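Local coordinates for uncharacterized protein (Bacteroides uniformis ATCC 8492, PDB 4Q68) that is probably an N-acetylmuramoyl-L-alanine amidase of the NlpC/P60 family, hydrolysing the amide bond that joins the muramoyl sugar to the peptide in peptidoglycan fragments, at residues D40-T43 with L44-V48; S86-Y90 with I91-I95. All coordinates share one frame; numbering follows the deposited sequence.

Contact 1: residues D40-T43 with L44-V48. With NAG (2-acetamido-2-deoxy-beta-D-glucopyranose), chain B.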
loop_
_atom_site.group_PDB
_atom_site.type_symbol
_atom_site.label_atom_id
_atom_site.label_comp_id
_atom_site.label_asym_id
_atom_site.label_seq_id
_atom_site.Cartn_x
_atom_site.Cartn_y
_atom_site.Cartn_z
ATOM N N ASP A 40 -0.711 -1.543 -10.553
ATOM C CA ASP A 40 0.146 -0.486 -10.052
ATOM C C ASP A 40 0.697 -0.905 -8.699
ATOM O O ASP A 40 0.509 -2.031 -8.272
ATOM C CB ASP A 40 -0.559 0.875 -10.075
ATOM C CG ASP A 40 -1.743 0.953 -9.147
ATOM O OD1 ASP A 40 -1.698 0.337 -8.065
ATOM O OD2 ASP A 40 -2.717 1.666 -9.494
ATOM N N CYS A 41 1.434 -0.034 -8.036
ATOM C CA CYS A 41 2.127 -0.489 -6.825
ATOM C C CYS A 41 1.153 -0.910 -5.726
ATOM O O CYS A 41 1.466 -1.824 -4.955
ATOM C CB CYS A 41 3.138 0.536 -6.296
ATOM S SG CYS A 41 2.447 2.068 -5.683
ATOM N N THR A 42 -0.008 -0.259 -5.666
ATOM C CA THR A 42 -0.983 -0.532 -4.633
ATOM C C THR A 42 -1.861 -1.725 -5.009
ATOM O O THR A 42 -2.101 -2.601 -4.182
ATOM C CB THR A 42 -1.778 0.745 -4.316
ATOM O OG1 THR A 42 -0.862 1.742 -3.839
ATOM C CG2 THR A 42 -2.814 0.500 -3.243
ATOM N N THR A 43 -2.340 -1.779 -6.256
ATOM C CA THR A 43 -3.162 -2.925 -6.610
ATOM C C THR A 43 -2.366 -4.225 -6.516
ATOM O O THR A 43 -2.923 -5.243 -6.127
ATOM C CB THR A 43 -3.907 -2.821 -7.949
ATOM O OG1 THR A 43 -2.996 -2.925 -9.043
ATOM C CG2 THR A 43 -4.716 -1.532 -8.071
ATOM N N LEU A 44 -1.071 -4.202 -6.835
ATOM C CA LEU A 44 -0.255 -5.405 -6.674
ATOM C C LEU A 44 -0.335 -5.903 -5.234
ATOM O O LEU A 44 -0.593 -7.078 -4.968
ATOM C CB LEU A 44 1.198 -5.132 -7.031
ATOM C CG LEU A 44 2.144 -6.284 -6.691
ATOM C CD1 LEU A 44 1.842 -7.540 -7.485
ATOM C CD2 LEU A 44 3.564 -5.848 -6.946
ATOM N N VAL A 45 -0.059 -5.018 -4.289
ATOM C CA VAL A 45 -0.087 -5.407 -2.884
ATOM C C VAL A 45 -1.475 -5.921 -2.477
ATOM O O VAL A 45 -1.597 -6.915 -1.761
ATOM C CB VAL A 45 0.394 -4.249 -1.986
ATOM C CG1 VAL A 45 0.120 -4.544 -0.513
ATOM C CG2 VAL A 45 1.878 -3.986 -2.225
ATOM N N GLU A 46 -2.519 -5.237 -2.922
ATOM C CA GLU A 46 -3.875 -5.666 -2.597
ATOM C C GLU A 46 -4.163 -7.067 -3.117
ATOM O O GLU A 46 -4.729 -7.888 -2.394
ATOM C CB GLU A 46 -4.905 -4.675 -3.135
ATOM C CG GLU A 46 -4.839 -3.339 -2.438
ATOM C CD GLU A 46 -5.924 -2.375 -2.844
ATOM O OE1 GLU A 46 -6.261 -2.338 -4.057
ATOM O OE2 GLU A 46 -6.440 -1.662 -1.938
ATOM N N TYR A 47 -3.799 -7.358 -4.363
ATOM C CA TYR A 47 -4.064 -8.689 -4.911
ATOM C C TYR A 47 -3.252 -9.759 -4.187
ATOM O O TYR A 47 -3.752 -10.865 -3.952
ATOM C CB TYR A 47 -3.757 -8.771 -6.411
ATOM C CG TYR A 47 -4.557 -7.821 -7.287
ATOM C CD1 TYR A 47 -5.916 -7.618 -7.098
ATOM C CD2 TYR A 47 -3.930 -7.123 -8.312
ATOM C CE1 TYR A 47 -6.631 -6.750 -7.919
ATOM C CE2 TYR A 47 -4.621 -6.241 -9.121
ATOM C CZ TYR A 47 -5.975 -6.048 -8.924
ATOM O OH TYR A 47 -6.701 -5.159 -9.698
ATOM N N VAL A 48 -2.001 -9.459 -3.864
ATOM C CA VAL A 48 -1.164 -10.422 -3.170
ATOM C C VAL A 48 -1.713 -10.708 -1.773
ATOM O O VAL A 48 -1.814 -11.868 -1.350
ATOM C CB VAL A 48 0.295 -9.945 -3.123
ATOM C CG1 VAL A 48 1.130 -10.849 -2.243
ATOM C CG2 VAL A 48 0.878 -9.919 -4.546
HETATM C C1 NAG B . -3.359 5.113 -4.992
HETATM C C2 NAG B . -4.495 6.124 -5.062
HETATM C C3 NAG B . -5.856 5.432 -5.069
HETATM C C4 NAG B . -5.881 4.240 -6.023
HETATM C C5 NAG B . -4.642 3.364 -5.881
HETATM C C6 NAG B . -4.658 2.264 -6.933
HETATM C C7 NAG B . -4.078 8.372 -4.166
HETATM C C8 NAG B . -4.069 9.285 -2.985
HETATM N N2 NAG B . -4.419 7.095 -3.972
HETATM O O1 NAG B . -2.157 5.804 -5.153
HETATM O O3 NAG B . -6.806 6.366 -5.515
HETATM O O4 NAG B . -7.052 3.479 -5.842
HETATM O O5 NAG B . -3.483 4.157 -6.028
HETATM O O6 NAG B . -4.664 2.823 -8.223
HETATM O O7 NAG B . -3.772 8.845 -5.256
HETATM O O HOH W 1 -4.938 -3.544 -11.074
#
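Thr43 and Tyr47, one turn apart on helix 41-53, lie side by side and point the same way. The carbonyl oxygen of Thr43 sits over one face of the phenol ring, and Thr43 CB meets the ring at Tyr47 CE2, 3.7 Å away. With its ring anti to the carbonyl carbon (chi1 -60°), Tyr47 leans back along the helix toward the cap. There a water links the two hydroxyls, 2.9 Å from Thr43 OG1 and 2.8 Å from Tyr47 OH; the phenol oxygen is also hydrogen-bonded to Asn35 N. Glu46 uses its aliphatic part, CG lying 3.3 Å from Thr42 O, while its carboxylate forms a salt bridge with Arg75.

The backbone bonds run from Leu44 N to Asp40 O, Glu46 N to Thr42 O and Tyr47 N to Thr43 O, the usual alpha-helical pattern, each N-H to the carbonyl four residues earlier.

Polar side chains close the helix start. Asp40 OD1 accepts an almost straight bond (176°) from Thr43 N at 2.9 Å and a weak one from Thr42 N. Thr43 replies: chi1 of 71° tucks OG1 between its own N and C, where it accepts from Asp40 N at 3.1 Å. A short acid suits the cap because its oxygen reaches forward to main-chain N-H groups, and a hydroxyl on CB suits Thr43 because it reaches back to the N-H of Asp40. Asp40 OD2 comes within 2.6 Å of O6 of the N-acetylglucosamine.

The reciprocal Asp40-Thr43 pair makes a capping box. It starts a helix whose first residue, Cys41, touches His190 of strand 188-197, consistent with the cysteine-histidine placement of NlpC/P60 enzymes.

Contact 2: residues S86-Y90 with I91-I95. With NAG (2-acetamido-2-deoxy-beta-D-glucopyranose), chain B.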
loop_
_atom_site.group_PDB
_atom_site.type_symbol
_atom_site.label_atom_id
_atom_site.label_comp_id
_atom_site.label_asym_id
_atom_site.label_seq_id
_atom_site.Cartn_x
_atom_site.Cartn_y
_atom_site.Cartn_z
ATOM N N SER A 86 -15.379 5.497 -0.701
ATOM C CA SER A 86 -15.264 4.319 0.166
ATOM C C SER A 86 -13.995 3.514 -0.103
ATOM O O SER A 86 -13.616 2.681 0.706
ATOM C CB SER A 86 -16.484 3.405 0.024
ATOM O OG SER A 86 -16.562 2.797 -1.257
ATOM N N ARG A 87 -13.354 3.736 -1.249
ATOM C CA ARG A 87 -12.071 3.101 -1.535
ATOM C C ARG A 87 -11.020 3.743 -0.639
ATOM O O ARG A 87 -11.025 4.954 -0.442
ATOM C CB ARG A 87 -11.698 3.283 -3.008
ATOM C CG ARG A 87 -10.759 2.221 -3.514
ATOM C CD ARG A 87 -10.060 2.584 -4.793
ATOM N NE ARG A 87 -10.996 2.931 -5.859
ATOM C CZ ARG A 87 -10.656 3.612 -6.943
ATOM N NH1 ARG A 87 -9.403 4.000 -7.131
ATOM N NH2 ARG A 87 -11.578 3.919 -7.848
ATOM N N LEU A 88 -10.105 2.941 -0.113
ATOM C CA LEU A 88 -9.109 3.423 0.843
ATOM C C LEU A 88 -7.897 4.005 0.112
ATOM O O LEU A 88 -6.802 3.444 0.081
ATOM C CB LEU A 88 -8.736 2.300 1.797
ATOM C CG LEU A 88 -9.892 1.884 2.696
ATOM C CD1 LEU A 88 -9.710 0.461 3.219
ATOM C CD2 LEU A 88 -10.057 2.854 3.851
ATOM N N HIS A 89 -8.114 5.184 -0.454
ATOM C CA HIS A 89 -7.112 5.857 -1.275
ATOM C C HIS A 89 -5.834 6.188 -0.517
ATOM O O HIS A 89 -4.746 6.079 -1.072
ATOM C CB HIS A 89 -7.662 7.165 -1.826
ATOM C CG HIS A 89 -8.859 6.982 -2.688
ATOM N ND1 HIS A 89 -8.782 6.395 -3.924
ATOM C CD2 HIS A 89 -10.163 7.266 -2.473
ATOM C CE1 HIS A 89 -9.991 6.361 -4.449
ATOM N NE2 HIS A 89 -10.849 6.875 -3.589
ATOM N N TYR A 90 -5.970 6.643 0.722
ATOM C CA TYR A 90 -4.810 7.011 1.513
ATOM C C TYR A 90 -4.298 5.804 2.278
ATOM O O TYR A 90 -5.068 5.122 2.965
ATOM C CB TYR A 90 -5.140 8.147 2.466
ATOM C CG TYR A 90 -5.409 9.465 1.803
ATOM C CD1 TYR A 90 -4.404 10.138 1.119
ATOM C CD2 TYR A 90 -6.657 10.074 1.891
ATOM C CE1 TYR A 90 -4.634 11.370 0.545
ATOM C CE2 TYR A 90 -6.888 11.319 1.331
ATOM C CZ TYR A 90 -5.868 11.969 0.672
ATOM O OH TYR A 90 -6.045 13.232 0.156
ATOM N N ILE A 91 -3.001 5.550 2.188
ATOM C CA ILE A 91 -2.463 4.351 2.781
ATOM C C ILE A 91 -2.556 4.364 4.306
ATOM O O ILE A 91 -2.772 3.319 4.902
ATOM C CB ILE A 91 -1.064 4.038 2.224
ATOM C CG1 ILE A 91 -1.144 3.869 0.696
ATOM C CG2 ILE A 91 -0.485 2.783 2.881
ATOM C CD1 ILE A 91 -2.243 2.918 0.197
ATOM N N ALA A 92 -2.492 5.524 4.958
ATOM C CA ALA A 92 -2.718 5.527 6.413
ATOM C C ALA A 92 -4.090 4.939 6.727
ATOM O O ALA A 92 -4.263 4.216 7.702
ATOM C CB ALA A 92 -2.612 6.929 6.991
ATOM N N ASP A 93 -5.081 5.280 5.903
ATOM C CA ASP A 93 -6.468 4.817 6.086
ATOM C C ASP A 93 -6.586 3.321 5.773
ATOM O O ASP A 93 -7.252 2.571 6.488
ATOM C CB ASP A 93 -7.359 5.644 5.158
ATOM C CG ASP A 93 -8.806 5.748 5.610
ATOM O OD1 ASP A 93 -9.173 5.311 6.725
ATOM O OD2 ASP A 93 -9.569 6.330 4.809
ATOM N N TRP A 94 -5.914 2.898 4.706
ATOM C CA TRP A 94 -5.815 1.495 4.296
ATOM C C TRP A 94 -5.216 0.647 5.430
ATOM O O TRP A 94 -5.725 -0.425 5.742
ATOM C CB TRP A 94 -4.969 1.456 3.023
ATOM C CG TRP A 94 -4.870 0.177 2.262
ATOM C CD1 TRP A 94 -5.607 -0.160 1.166
ATOM C CD2 TRP A 94 -3.907 -0.867 2.436
ATOM N NE1 TRP A 94 -5.184 -1.359 0.662
ATOM C CE2 TRP A 94 -4.131 -1.810 1.413
ATOM C CE3 TRP A 94 -2.859 -1.086 3.342
ATOM C CZ2 TRP A 94 -3.359 -2.963 1.285
ATOM C CZ3 TRP A 94 -2.087 -2.235 3.199
ATOM C CH2 TRP A 94 -2.349 -3.157 2.185
ATOM N N ILE A 95 -4.147 1.151 6.041
ATOM C CA ILE A 95 -3.516 0.481 7.164
ATOM C C ILE A 95 -4.501 0.404 8.327
ATOM O O ILE A 95 -4.679 -0.660 8.924
ATOM C CB ILE A 95 -2.236 1.226 7.575
ATOM C CG1 ILE A 95 -1.165 1.068 6.498
ATOM C CG2 ILE A 95 -1.737 0.721 8.952
ATOM C CD1 ILE A 95 -0.001 2.030 6.641
HETATM C C1 NAG B . -3.359 5.113 -4.992
HETATM C C2 NAG B . -4.495 6.124 -5.062
HETATM C C3 NAG B . -5.856 5.432 -5.069
HETATM C C4 NAG B . -5.881 4.240 -6.023
HETATM C C5 NAG B . -4.642 3.364 -5.881
HETATM C C6 NAG B . -4.658 2.264 -6.933
HETATM C C7 NAG B . -4.078 8.372 -4.166
HETATM C C8 NAG B . -4.069 9.285 -2.985
HETATM N N2 NAG B . -4.419 7.095 -3.972
HETATM O O1 NAG B . -2.157 5.804 -5.153
HETATM O O3 NAG B . -6.806 6.366 -5.515
HETATM O O4 NAG B . -7.052 3.479 -5.842
HETATM O O5 NAG B . -3.483 4.157 -6.028
HETATM O O6 NAG B . -4.664 2.823 -8.223
HETATM O O7 NAG B . -3.772 8.845 -5.256
HETATM O O HOH W 2 -8.622 7.049 2.258
#
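Leu88, centre of an inverse gamma turn, and Tyr90, the N-cap residue, lead into helix 91-100 and fold back on its first turn at Asp93 and Trp94. Leu88 CB packs 4.0 Å from Trp94 CD1, and its CD2 lies across the Asp93 carboxylate, 3.6 Å from CG, the two side chains crossing at about a right angle. A leucine suits this place because its CB meets the indole while one branch, CD2, reaches the carboxylate. Tyr90 O accepts from Trp94 N at 2.9 Å, and weakly from Asp93 N. With Asp93 CG anti to N (chi1 -155°), OD2 accepts a hydrogen bond from a water 2.8 Å away, and that water accepts from Tyr90 N; OD2 also pairs with Arg77.

The turn's other side chains reach the N-acetylglucosamine: Arg87 NH1 donates to O4 at 2.7 Å, from its guanidinium edge, and His89 ND1 donates to O3 at 2.5 Å, a short bond. His89 CE1 lies over one guanidinium face. Replacing Arg87 by a methionine would probably leave O4 without this donor and Glu25 and Glu30 without this salt-bridge partner. The loop thus turns two N-H donors to adjacent sugar oxygens, while on the helix side the Asp93 carboxylate has a water and Arg77 as partners.

Following the chain from the N terminus, contact 1 forms the start of helix 41-53 and is finished before contact 2 begins, past helix 64-75, at the loop leading into helix 91-100. Both are local, so neither closes a long loop, and they neither nest nor cross. Their centres lie about 13 Å apart, yet the helices touch: Glu46 OE2 and Trp94 NE1 stand 2.9 Å apart in a probable hydrogen bond, and Val45 CG1 packs 3.9 Å from Trp94 CH2. Met191 of strand 188-197 touches side chains from both contacts, which ties the two helices to the antiparallel sheet. The N-acetylglucosamine lies between the start of helix 41-53 and the loop that leads into helix 91-100.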